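Cyclic di-GMP receptor atypical PilZ domain-containing protein (Xanthomonas campestris pv. campestris, PDB 3RQA) is an atypical PilZ-domain protein that self-assembles into a tetramer through a helical bundle and is of unknown function, probably acting in cyclic di-GMP signalling. Local coordinates at residues T103-W106 against I111-A114; L128-P131 against E137-Q140; V145-S150 against W156-F161. One frame throughout, in Å; residues are numbered along the deposited sequence.

Contact 1: residues T103-W106 against I111-A114; sequences TVHW and IRLA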
ATOM      1  N   THR C 103       3.522 -29.532  -8.591  1.00 35.82           N
ATOM      2  CA  THR C 103       4.197 -29.709  -9.859  1.00 36.45           C
ATOM      3  C   THR C 103       3.107 -29.581 -10.904  1.00 34.24           C
ATOM      4  O   THR C 103       2.043 -30.188 -10.778  1.00 34.56           O
ATOM      5  CB  THR C 103       4.858 -31.091  -9.955  1.00 38.57           C
ATOM      6  OG1 THR C 103       5.816 -31.229  -8.896  1.00 41.16           O
ATOM      7  CG2 THR C 103       5.560 -31.249 -11.297  1.00 38.68           C
ATOM      8  N   VAL C 104       3.361 -28.760 -11.914  1.00 31.94           N
ATOM      9  CA  VAL C 104       2.388 -28.527 -12.968  1.00 30.24           C
ATOM     10  C   VAL C 104       3.065 -28.531 -14.340  1.00 30.79           C
ATOM     11  O   VAL C 104       4.286 -28.407 -14.436  1.00 31.15           O
ATOM     12  CB  VAL C 104       1.678 -27.157 -12.759  1.00 30.04           C
ATOM     13  CG1 VAL C 104       1.190 -27.042 -11.326  1.00 27.50           C
ATOM     14  CG2 VAL C 104       2.636 -26.005 -13.076  1.00 30.27           C
ATOM     15  N   HIS C 105       2.261 -28.699 -15.388  1.00 28.41           N
ATOM     16  CA  HIS C 105       2.748 -28.674 -16.753  1.00 28.94           C
ATOM     17  C   HIS C 105       1.967 -27.525 -17.367  1.00 26.99           C
ATOM     18  O   HIS C 105       0.756 -27.614 -17.589  1.00 28.74           O
ATOM     19  CB  HIS C 105       2.457 -29.986 -17.482  1.00 31.92           C
ATOM     20  CG  HIS C 105       3.447 -30.301 -18.563  1.00 35.61           C
ATOM     21  ND1 HIS C 105       3.131 -31.064 -19.665  1.00 39.78           N
ATOM     22  CD2 HIS C 105       4.747 -29.953 -18.707  1.00 37.15           C
ATOM     23  CE1 HIS C 105       4.194 -31.170 -20.444  1.00 39.37           C
ATOM     24  NE2 HIS C 105       5.187 -30.505 -19.884  1.00 38.11           N
ATOM     25  N   TRP C 106       2.685 -26.448 -17.650  1.00 26.12           N
ATOM     26  CA  TRP C 106       2.105 -25.212 -18.154  1.00 23.85           C
ATOM     27  C   TRP C 106       2.502 -24.799 -19.576  1.00 24.71           C
ATOM     28  O   TRP C 106       3.687 -24.745 -19.910  1.00 25.60           O
ATOM     29  CB  TRP C 106       2.492 -24.109 -17.158  1.00 21.63           C
ATOM     30  CG  TRP C 106       1.810 -22.796 -17.273  1.00 21.17           C
ATOM     31  CD1 TRP C 106       0.683 -22.500 -17.986  1.00 21.67           C
ATOM     32  CD2 TRP C 106       2.167 -21.601 -16.568  1.00 21.40           C
ATOM     33  NE1 TRP C 106       0.311 -21.195 -17.764  1.00 21.28           N
ATOM     34  CE2 TRP C 106       1.207 -20.619 -16.898  1.00 21.70           C
ATOM     35  CE3 TRP C 106       3.207 -21.264 -15.690  1.00 20.19           C
ATOM     36  CZ2 TRP C 106       1.255 -19.315 -16.374  1.00 21.20           C
ATOM     37  CZ3 TRP C 106       3.257 -19.966 -15.171  1.00 21.81           C
ATOM     38  CH2 TRP C 106       2.286 -19.010 -15.517  1.00 20.28           C
ATOM     39  N   ILE C 111      -3.066 -25.886 -18.573  1.00 24.23           N
ATOM     40  CA  ILE C 111      -2.201 -26.432 -17.541  1.00 24.28           C
ATOM     41  C   ILE C 111      -2.701 -27.758 -16.958  1.00 26.26           C
ATOM     42  O   ILE C 111      -3.898 -28.034 -16.913  1.00 26.19           O
ATOM     43  CB  ILE C 111      -2.027 -25.382 -16.391  1.00 26.28           C
ATOM     44  CG1 ILE C 111      -1.004 -25.860 -15.362  1.00 26.88           C
ATOM     45  CG2 ILE C 111      -3.365 -25.117 -15.718  1.00 24.44           C
ATOM     46  CD1 ILE C 111      -0.619 -24.772 -14.358  1.00 28.16           C
ATOM     47  N   ARG C 112      -1.752 -28.583 -16.537  1.00 26.79           N
ATOM     48  CA  ARG C 112      -2.043 -29.864 -15.920  1.00 27.41           C
ATOM     49  C   ARG C 112      -1.533 -29.706 -14.500  1.00 28.22           C
ATOM     50  O   ARG C 112      -0.331 -29.505 -14.291  1.00 25.97           O
ATOM     51  CB  ARG C 112      -1.272 -30.981 -16.611  1.00 29.56           C
ATOM     52  CG  ARG C 112      -1.423 -32.357 -15.977  1.00 31.33           C
ATOM     53  CD  ARG C 112      -0.651 -33.405 -16.788  1.00 33.40           C
ATOM     54  NE  ARG C 112       0.775 -33.431 -16.466  1.00 37.58           N
ATOM     55  CZ  ARG C 112       1.744 -33.710 -17.337  1.00 40.13           C
ATOM     56  NH1 ARG C 112       1.457 -33.985 -18.606  1.00 39.50           N
ATOM     57  NH2 ARG C 112       3.006 -33.732 -16.934  1.00 40.82           N
ATOM     58  N   LEU C 113      -2.449 -29.766 -13.535  1.00 26.86           N
ATOM     59  CA  LEU C 113      -2.093 -29.622 -12.130  1.00 28.82           C
ATOM     60  C   LEU C 113      -2.929 -30.543 -11.248  1.00 30.41           C
ATOM     61  O   LEU C 113      -3.990 -31.032 -11.666  1.00 32.00           O
ATOM     62  CB  LEU C 113      -2.266 -28.160 -11.699  1.00 27.40           C
ATOM     63  CG  LEU C 113      -3.644 -27.522 -11.898  1.00 32.34           C
ATOM     64  CD1 LEU C 113      -4.607 -27.989 -10.821  1.00 29.27           C
ATOM     65  CD2 LEU C 113      -3.507 -26.009 -11.856  1.00 29.28           C
ATOM     66  N   ALA C 114      -2.450 -30.781 -10.032  1.00 30.22           N
ATOM     67  CA  ALA C 114      -3.154 -31.634  -9.082  1.00 32.98           C
ATOM     68  C   ALA C 114      -4.203 -30.819  -8.323  1.00 34.64           C
ATOM     69  O   ALA C 114      -3.998 -29.642  -8.037  1.00 35.69           O
ATOM     70  CB  ALA C 114      -2.163 -32.256  -8.112  1.00 33.54           C
TER
HETATM   71  O   HOH W   1      -0.010 -29.780  -9.002  1.00 35.74           O
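H105 and R112 face each other across two antiparallel strands, the imidazole lying obliquely to the guanidinium with the two planes 27° apart. H105 CB sits 3.7 Å above the centre of the guanidinium plane of R112, and ND1 of H105 comes 3.5 Å from NH1 of R112. A bend at chi3 (82°) turns the arginine's flat end across the strand onto H105 CB; a long, flexible chain suits this place because it can lie over the histidine and still carry its charge to D15, which forms a salt bridge with NH1. Beneath the pair, H105 N donates to R112 O (2.9 Å), and R112 N donates back to H105 O.

The two strands form a hairpin of the PilZ beta barrel, and its other face is apolar. There I111 CD1 packs 3.7 Å from V104 CB and lies over one face of the W106 ring, while V104 CG1 meets L113 CB at 3.7 Å. Branched aliphatics fill the barrel interior here, with L129 touching both W106 and I111. Farther along, a water donates to T103 O (2.7 Å) and accepts from A114 N, bridging the strands. F19 meets the H105 ring, and H175 that of W106.

Contact 2: residues L128-P131 against E137-Q140; sequences LLQP and ELLQ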
ATOM      1  N   LEU C 128      -5.763 -20.703 -10.606  1.00 25.99           N
ATOM      2  CA  LEU C 128      -5.083 -19.678  -9.806  1.00 27.62           C
ATOM      3  C   LEU C 128      -3.610 -20.049  -9.746  1.00 28.19           C
ATOM      4  O   LEU C 128      -3.264 -21.203  -9.488  1.00 26.73           O
ATOM      5  CB  LEU C 128      -5.673 -19.579  -8.392  1.00 29.34           C
ATOM      6  CG  LEU C 128      -6.905 -18.666  -8.271  1.00 32.20           C
ATOM      7  CD1 LEU C 128      -8.042 -19.215  -9.128  1.00 34.48           C
ATOM      8  CD2 LEU C 128      -7.347 -18.575  -6.816  1.00 32.81           C
ATOM      9  N   LEU C 129      -2.750 -19.065 -10.002  1.00 27.75           N
ATOM     10  CA  LEU C 129      -1.311 -19.282 -10.034  1.00 26.57           C
ATOM     11  C   LEU C 129      -0.532 -18.096  -9.457  1.00 26.45           C
ATOM     12  O   LEU C 129      -0.901 -16.942  -9.682  1.00 25.11           O
ATOM     13  CB  LEU C 129      -0.893 -19.464 -11.494  1.00 27.79           C
ATOM     14  CG  LEU C 129      -0.285 -20.720 -12.116  1.00 32.10           C
ATOM     15  CD1 LEU C 129      -1.050 -21.973 -11.732  1.00 30.66           C
ATOM     16  CD2 LEU C 129      -0.291 -20.519 -13.635  1.00 31.21           C
ATOM     17  N   GLN C 130       0.542 -18.375  -8.725  1.00 24.20           N
ATOM     18  CA  GLN C 130       1.393 -17.298  -8.205  1.00 27.94           C
ATOM     19  C   GLN C 130       2.634 -17.390  -9.081  1.00 26.69           C
ATOM     20  O   GLN C 130       3.537 -18.180  -8.814  1.00 25.15           O
ATOM     21  CB  GLN C 130       1.791 -17.506  -6.742  1.00 27.79           C
ATOM     22  CG  GLN C 130       2.547 -16.307  -6.177  1.00 29.28           C
ATOM     23  CD  GLN C 130       3.077 -16.539  -4.771  1.00 31.87           C
ATOM     24  OE1 GLN C 130       2.397 -17.109  -3.931  1.00 29.41           O
ATOM     25  NE2 GLN C 130       4.295 -16.076  -4.510  1.00 33.91           N
ATOM     26  N   PRO C 131       2.684 -16.579 -10.141  1.00 28.61           N
ATOM     27  CA  PRO C 131       3.779 -16.529 -11.110  1.00 31.11           C
ATOM     28  C   PRO C 131       5.165 -16.186 -10.589  1.00 34.36           C
ATOM     29  O   PRO C 131       6.149 -16.835 -10.951  1.00 35.59           O
ATOM     30  CB  PRO C 131       3.279 -15.508 -12.132  1.00 29.14           C
ATOM     31  CG  PRO C 131       2.519 -14.555 -11.286  1.00 30.44           C
ATOM     32  CD  PRO C 131       1.729 -15.482 -10.385  1.00 29.30           C
ATOM     33  N   GLU C 137       1.225 -11.980  -5.632  1.00 34.96           N
ATOM     34  CA  GLU C 137       0.062 -11.678  -6.451  1.00 33.39           C
ATOM     35  C   GLU C 137      -0.282 -12.891  -7.301  1.00 32.60           C
ATOM     36  O   GLU C 137       0.599 -13.623  -7.758  1.00 27.65           O
ATOM     37  CB  GLU C 137       0.310 -10.464  -7.349  1.00 34.77           C
ATOM     38  CG  GLU C 137      -0.902 -10.080  -8.183  1.00 37.85           C
ATOM     39  CD  GLU C 137      -2.035  -9.485  -7.362  1.00 40.49           C
ATOM     40  OE1 GLU C 137      -2.418 -10.078  -6.330  1.00 41.37           O
ATOM     41  OE2 GLU C 137      -2.548  -8.413  -7.756  1.00 43.53           O
ATOM     42  N   LEU C 138      -1.571 -13.105  -7.515  1.00 32.28           N
ATOM     43  CA  LEU C 138      -1.993 -14.258  -8.290  1.00 31.58           C
ATOM     44  C   LEU C 138      -2.474 -13.949  -9.689  1.00 30.12           C
ATOM     45  O   LEU C 138      -3.091 -12.921  -9.951  1.00 28.85           O
ATOM     46  CB  LEU C 138      -3.079 -15.030  -7.529  1.00 32.92           C
ATOM     47  CG  LEU C 138      -2.680 -15.480  -6.115  1.00 35.42           C
ATOM     48  CD1 LEU C 138      -3.790 -16.330  -5.491  1.00 37.18           C
ATOM     49  CD2 LEU C 138      -1.393 -16.274  -6.189  1.00 36.44           C
ATOM     50  N   LEU C 139      -2.140 -14.853 -10.596  1.00 31.39           N
ATOM     51  CA  LEU C 139      -2.572 -14.754 -11.972  1.00 31.88           C
ATOM     52  C   LEU C 139      -3.815 -15.657 -12.001  1.00 33.11           C
ATOM     53  O   LEU C 139      -3.737 -16.834 -11.625  1.00 32.34           O
ATOM     54  CB  LEU C 139      -1.494 -15.306 -12.908  1.00 29.86           C
ATOM     55  CG  LEU C 139      -1.800 -15.310 -14.413  1.00 31.84           C
ATOM     56  CD1 LEU C 139      -1.797 -13.870 -14.960  1.00 30.54           C
ATOM     57  CD2 LEU C 139      -0.769 -16.168 -15.144  1.00 30.61           C
ATOM     58  N   GLN C 140      -4.962 -15.113 -12.394  1.00 31.12           N
ATOM     59  CA  GLN C 140      -6.161 -15.937 -12.468  1.00 33.78           C
ATOM     60  C   GLN C 140      -6.541 -16.038 -13.924  1.00 32.68           C
ATOM     61  O   GLN C 140      -6.606 -15.030 -14.619  1.00 38.09           O
ATOM     62  CB  GLN C 140      -7.319 -15.329 -11.675  1.00 35.02           C
ATOM     63  CG  GLN C 140      -7.057 -15.216 -10.185  1.00 40.04           C
ATOM     64  CD  GLN C 140      -8.339 -15.223  -9.369  1.00 41.57           C
ATOM     65  OE1 GLN C 140      -8.309 -15.090  -8.147  1.00 44.84           O
ATOM     66  NE2 GLN C 140      -9.470 -15.390 -10.040  1.00 42.51           N
TER
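L139 and L128, the residues most buried by this contact, lie on opposite faces of the paired strands, and L138 beside them makes the third main apolar contribution. L139 is gripped through its backbone: its N donates to L129 O at 2.6 Å, a short bond with an N-H...O angle of 168°, and L129 N donates in return to L139 O (2.9 Å). Its CB rests 4.1 Å from CD of P131, whose rigid ring has no N-H to offer and instead presents carbon to the opposite strand. With CG anti to the backbone N (chi1 179°), L139 packs against A45, L48 and L49 of helix 42-55 and against W106, where a large aliphatic group is well suited.

On the other face L128 runs alongside Q140, both pointing the same way. The CG methylene of the extended glutamine packs on CG of L128, and its amide only lies in van der Waals contact beside the leucine branch, OE1 standing 3.8 Å from CG of L128; a residue with both a methylene chain and a polar end suits this partly exposed place.

L138 crosses Q130 at a slant. Its CD2 reaches CB of Q130 at 3.5 Å, because CG lies beside the backbone N (chi1 -56°) and the branch is carried across the Q130 side chain. Next to it E137 turns away from the other strand; OE1 makes a salt bridge with R90 of the second subunit and accepts only a weak bond from L138 N.

The whole is the loop end of an antiparallel beta hairpin, where strands 124-129 and 139-150 meet their connecting loop, in the closed PilZ barrel and beside a contact with the second subunit.

Contact 3: residues V145-S150 against W156-F161; sequences VLASAS and WLWLRF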
ATOM      1  N   VAL C 145     -12.370 -27.644 -17.771  1.00 29.66           N
ATOM      2  CA  VAL C 145     -11.727 -28.926 -17.527  1.00 30.41           C
ATOM      3  C   VAL C 145     -11.866 -29.803 -18.772  1.00 30.13           C
ATOM      4  O   VAL C 145     -12.983 -30.121 -19.188  1.00 29.55           O
ATOM      5  CB  VAL C 145     -12.381 -29.660 -16.331  1.00 31.08           C
ATOM      6  CG1 VAL C 145     -11.711 -31.016 -16.124  1.00 30.16           C
ATOM      7  CG2 VAL C 145     -12.276 -28.805 -15.074  1.00 30.98           C
ATOM      8  N   LEU C 146     -10.732 -30.174 -19.364  1.00 29.58           N
ATOM      9  CA  LEU C 146     -10.711 -31.035 -20.545  1.00 30.86           C
ATOM     10  C   LEU C 146     -10.732 -32.488 -20.087  1.00 31.00           C
ATOM     11  O   LEU C 146     -11.455 -33.317 -20.642  1.00 32.60           O
ATOM     12  CB  LEU C 146      -9.430 -30.829 -21.367  1.00 33.82           C
ATOM     13  CG  LEU C 146      -9.095 -29.561 -22.151  1.00 35.04           C
ATOM     14  CD1 LEU C 146      -7.845 -29.841 -22.972  1.00 34.45           C
ATOM     15  CD2 LEU C 146     -10.217 -29.175 -23.078  1.00 36.19           C
ATOM     16  N   ALA C 147      -9.914 -32.791 -19.079  1.00 29.60           N
ATOM     17  CA  ALA C 147      -9.828 -34.140 -18.545  1.00 29.15           C
ATOM     18  C   ALA C 147      -9.604 -34.149 -17.041  1.00 31.13           C
ATOM     19  O   ALA C 147      -9.026 -33.214 -16.476  1.00 31.70           O
ATOM     20  CB  ALA C 147      -8.718 -34.894 -19.227  1.00 29.72           C
ATOM     21  N   SER C 148     -10.064 -35.225 -16.410  1.00 30.13           N
ATOM     22  CA  SER C 148      -9.956 -35.432 -14.974  1.00 32.38           C
ATOM     23  C   SER C 148      -9.649 -36.907 -14.732  1.00 34.71           C
ATOM     24  O   SER C 148     -10.402 -37.786 -15.169  1.00 35.08           O
ATOM     25  CB  SER C 148     -11.273 -35.072 -14.285  1.00 30.43           C
ATOM     26  OG  SER C 148     -11.183 -35.257 -12.887  1.00 30.93           O
ATOM     27  N   ALA C 149      -8.545 -37.175 -14.046  1.00 34.87           N
ATOM     28  CA  ALA C 149      -8.149 -38.542 -13.770  1.00 37.65           C
ATOM     29  C   ALA C 149      -7.237 -38.632 -12.560  1.00 39.33           C
ATOM     30  O   ALA C 149      -6.672 -37.635 -12.115  1.00 37.51           O
ATOM     31  CB  ALA C 149      -7.458 -39.146 -14.987  1.00 37.94           C
ATOM     32  N   SER C 150      -7.098 -39.846 -12.041  1.00 41.83           N
ATOM     33  CA  SER C 150      -6.263 -40.094 -10.875  1.00 43.48           C
ATOM     34  C   SER C 150      -5.086 -40.993 -11.230  1.00 44.72           C
ATOM     35  O   SER C 150      -5.137 -41.753 -12.197  1.00 44.30           O
ATOM     36  CB  SER C 150      -7.105 -40.740  -9.771  1.00 44.54           C
ATOM     37  OG  SER C 150      -6.294 -41.192  -8.701  1.00 48.16           O
ATOM     38  N   TRP C 156      -5.811 -35.517 -10.951  1.00 39.30           N
ATOM     39  CA  TRP C 156      -5.209 -34.599 -11.911  1.00 38.12           C
ATOM     40  C   TRP C 156      -6.230 -34.001 -12.853  1.00 37.27           C
ATOM     41  O   TRP C 156      -7.160 -34.671 -13.301  1.00 38.00           O
ATOM     42  CB  TRP C 156      -4.100 -35.284 -12.720  1.00 38.41           C
ATOM     43  CG  TRP C 156      -2.903 -35.631 -11.883  1.00 40.31           C
ATOM     44  CD1 TRP C 156      -2.658 -36.812 -11.243  1.00 41.34           C
ATOM     45  CD2 TRP C 156      -1.803 -34.771 -11.572  1.00 40.18           C
ATOM     46  NE1 TRP C 156      -1.469 -36.745 -10.552  1.00 41.33           N
ATOM     47  CE2 TRP C 156      -0.924 -35.501 -10.736  1.00 41.80           C
ATOM     48  CE3 TRP C 156      -1.473 -33.454 -11.918  1.00 40.66           C
ATOM     49  CZ2 TRP C 156       0.268 -34.956 -10.240  1.00 40.98           C
ATOM     50  CZ3 TRP C 156      -0.291 -32.912 -11.428  1.00 41.45           C
ATOM     51  CH2 TRP C 156       0.567 -33.666 -10.595  1.00 41.71           C
ATOM     52  N   LEU C 157      -6.035 -32.720 -13.136  1.00 34.10           N
ATOM     53  CA  LEU C 157      -6.905 -31.960 -14.008  1.00 31.64           C
ATOM     54  C   LEU C 157      -6.119 -31.377 -15.165  1.00 31.59           C
ATOM     55  O   LEU C 157      -4.979 -30.948 -14.998  1.00 31.78           O
ATOM     56  CB  LEU C 157      -7.553 -30.808 -13.227  1.00 30.22           C
ATOM     57  CG  LEU C 157      -8.891 -30.995 -12.508  1.00 31.84           C
ATOM     58  CD1 LEU C 157      -9.153 -32.455 -12.167  1.00 30.19           C
ATOM     59  CD2 LEU C 157      -8.889 -30.124 -11.269  1.00 29.72           C
ATOM     60  N   TRP C 158      -6.734 -31.384 -16.337  1.00 29.54           N
ATOM     61  CA  TRP C 158      -6.152 -30.799 -17.531  1.00 30.17           C
ATOM     62  C   TRP C 158      -7.106 -29.653 -17.814  1.00 29.21           C
ATOM     63  O   TRP C 158      -8.279 -29.871 -18.117  1.00 30.99           O
ATOM     64  CB  TRP C 158      -6.151 -31.793 -18.697  1.00 29.93           C
ATOM     65  CG  TRP C 158      -5.055 -32.808 -18.614  1.00 30.51           C
ATOM     66  CD1 TRP C 158      -3.925 -32.863 -19.387  1.00 31.04           C
ATOM     67  CD2 TRP C 158      -4.973 -33.911 -17.706  1.00 30.31           C
ATOM     68  NE1 TRP C 158      -3.149 -33.931 -19.013  1.00 31.34           N
ATOM     69  CE2 TRP C 158      -3.765 -34.593 -17.984  1.00 30.92           C
ATOM     70  CE3 TRP C 158      -5.803 -34.392 -16.681  1.00 30.71           C
ATOM     71  CZ2 TRP C 158      -3.364 -35.731 -17.275  1.00 31.38           C
ATOM     72  CZ3 TRP C 158      -5.405 -35.528 -15.975  1.00 29.32           C
ATOM     73  CH2 TRP C 158      -4.195 -36.183 -16.278  1.00 30.53           C
ATOM     74  N   LEU C 159      -6.614 -28.434 -17.670  1.00 28.35           N
ATOM     75  CA  LEU C 159      -7.427 -27.256 -17.898  1.00 29.87           C
ATOM     76  C   LEU C 159      -6.985 -26.500 -19.159  1.00 29.70           C
ATOM     77  O   LEU C 159      -5.794 -26.289 -19.382  1.00 28.66           O
ATOM     78  CB  LEU C 159      -7.343 -26.310 -16.697  1.00 29.24           C
ATOM     79  CG  LEU C 159      -7.760 -26.714 -15.274  1.00 33.02           C
ATOM     80  CD1 LEU C 159      -9.181 -27.226 -15.275  1.00 31.73           C
ATOM     81  CD2 LEU C 159      -6.818 -27.750 -14.723  1.00 33.11           C
ATOM     82  N   ARG C 160      -7.956 -26.093 -19.970  1.00 31.58           N
ATOM     83  CA  ARG C 160      -7.675 -25.331 -21.181  1.00 31.55           C
ATOM     84  C   ARG C 160      -8.154 -23.908 -20.919  1.00 30.71           C
ATOM     85  O   ARG C 160      -9.334 -23.704 -20.612  1.00 28.92           O
ATOM     86  CB  ARG C 160      -8.431 -25.907 -22.379  1.00 35.06           C
ATOM     87  CG  ARG C 160      -8.114 -25.182 -23.677  1.00 39.66           C
ATOM     88  CD  ARG C 160      -9.368 -24.832 -24.435  1.00 43.76           C
ATOM     89  NE  ARG C 160     -10.003 -26.000 -25.039  1.00 48.12           N
ATOM     90  CZ  ARG C 160     -11.294 -26.297 -24.909  1.00 48.74           C
ATOM     91  NH1 ARG C 160     -12.085 -25.516 -24.187  1.00 46.58           N
ATOM     92  NH2 ARG C 160     -11.795 -27.367 -25.516  1.00 48.49           N
ATOM     93  N   PHE C 161      -7.251 -22.932 -21.031  1.00 27.21           N
ATOM     94  CA  PHE C 161      -7.617 -21.540 -20.778  1.00 26.30           C
ATOM     95  C   PHE C 161      -8.621 -21.047 -21.811  1.00 25.25           C
ATOM     96  O   PHE C 161      -8.594 -21.470 -22.964  1.00 23.84           O
ATOM     97  CB  PHE C 161      -6.383 -20.603 -20.809  1.00 25.14           C
ATOM     98  CG  PHE C 161      -5.246 -21.040 -19.906  1.00 25.68           C
ATOM     99  CD1 PHE C 161      -5.465 -21.306 -18.555  1.00 22.37           C
ATOM    100  CD2 PHE C 161      -3.953 -21.186 -20.417  1.00 23.81           C
ATOM    101  CE1 PHE C 161      -4.421 -21.718 -17.727  1.00 23.61           C
ATOM    102  CE2 PHE C 161      -2.899 -21.596 -19.601  1.00 25.00           C
ATOM    103  CZ  PHE C 161      -3.133 -21.863 -18.255  1.00 24.82           C
TER
HETATM  104  O   HOH W   2      -9.222 -35.867 -11.272  1.00 34.92           O
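W158 and A147 are set so that the indole runs beside the opposite strand, presenting its edge to the backbone. W158 CE3 is 3.4 Å from A147 O, which lies near the ring plane, and CZ3 approaches A149 N in the same edge-on manner. The small methyls of A147 and A149 suit these positions, since the broad ring lies along them: A147 CB stands 3.9 Å from CE3 of W158. The pyrrole N-H of W158 is taken by D15.

L146 and R160 cross at about a right angle. The leucine methyl CD2 lies over one face of the guanidinium, 3.3 Å above its plane and offset toward the rim. Bends at chi2 and chi3 (-132° and -72°) turn the R160 chain so that its flat end meets the leucine, while its NE pairs with E17. On the face of the sheet opposite W158, V145 and L159 lie side by side, with CG2 of V145 only 3.5 Å from CD1 of L159, a tight fit of two aliphatic branches against F33.

At the far end A149 N and W156 N bond to each other's carbonyls, and a water donates to W156 O while also hydrogen-bonding OG of S148, a small polar group suited to a partly exposed position.

Two successive residues share one carbonyl: L146 N gives W158 O a bond of 2.8 Å, and A147 N a weak one. With L146 and A147 both facing W158, this is a classic beta bulge, built into an antiparallel hairpin of the PilZ barrel.

All three contacts are hairpins of the same six-stranded antiparallel barrel, and they follow one another in series along the chain. Contacts 1 and 3, with centres about 9 Å apart, are joined by the neighbouring strands 110-115 and 155-161: I111 O lies 2.8 Å from L159 N and L113 O 3.0 Å from L157 N, probable hydrogen bonds. Contact 1 meets contact 2 through side chains, W106 CZ2 packing 3.4 Å from L129 CD2. Contacts 2 and 3 share strand 139-150 without touching, their nearest atoms about 6 Å apart. The same D15 carboxylate serves both contact 1 and contact 3, and contact 2 alone of the three touches another chain of the tetramer.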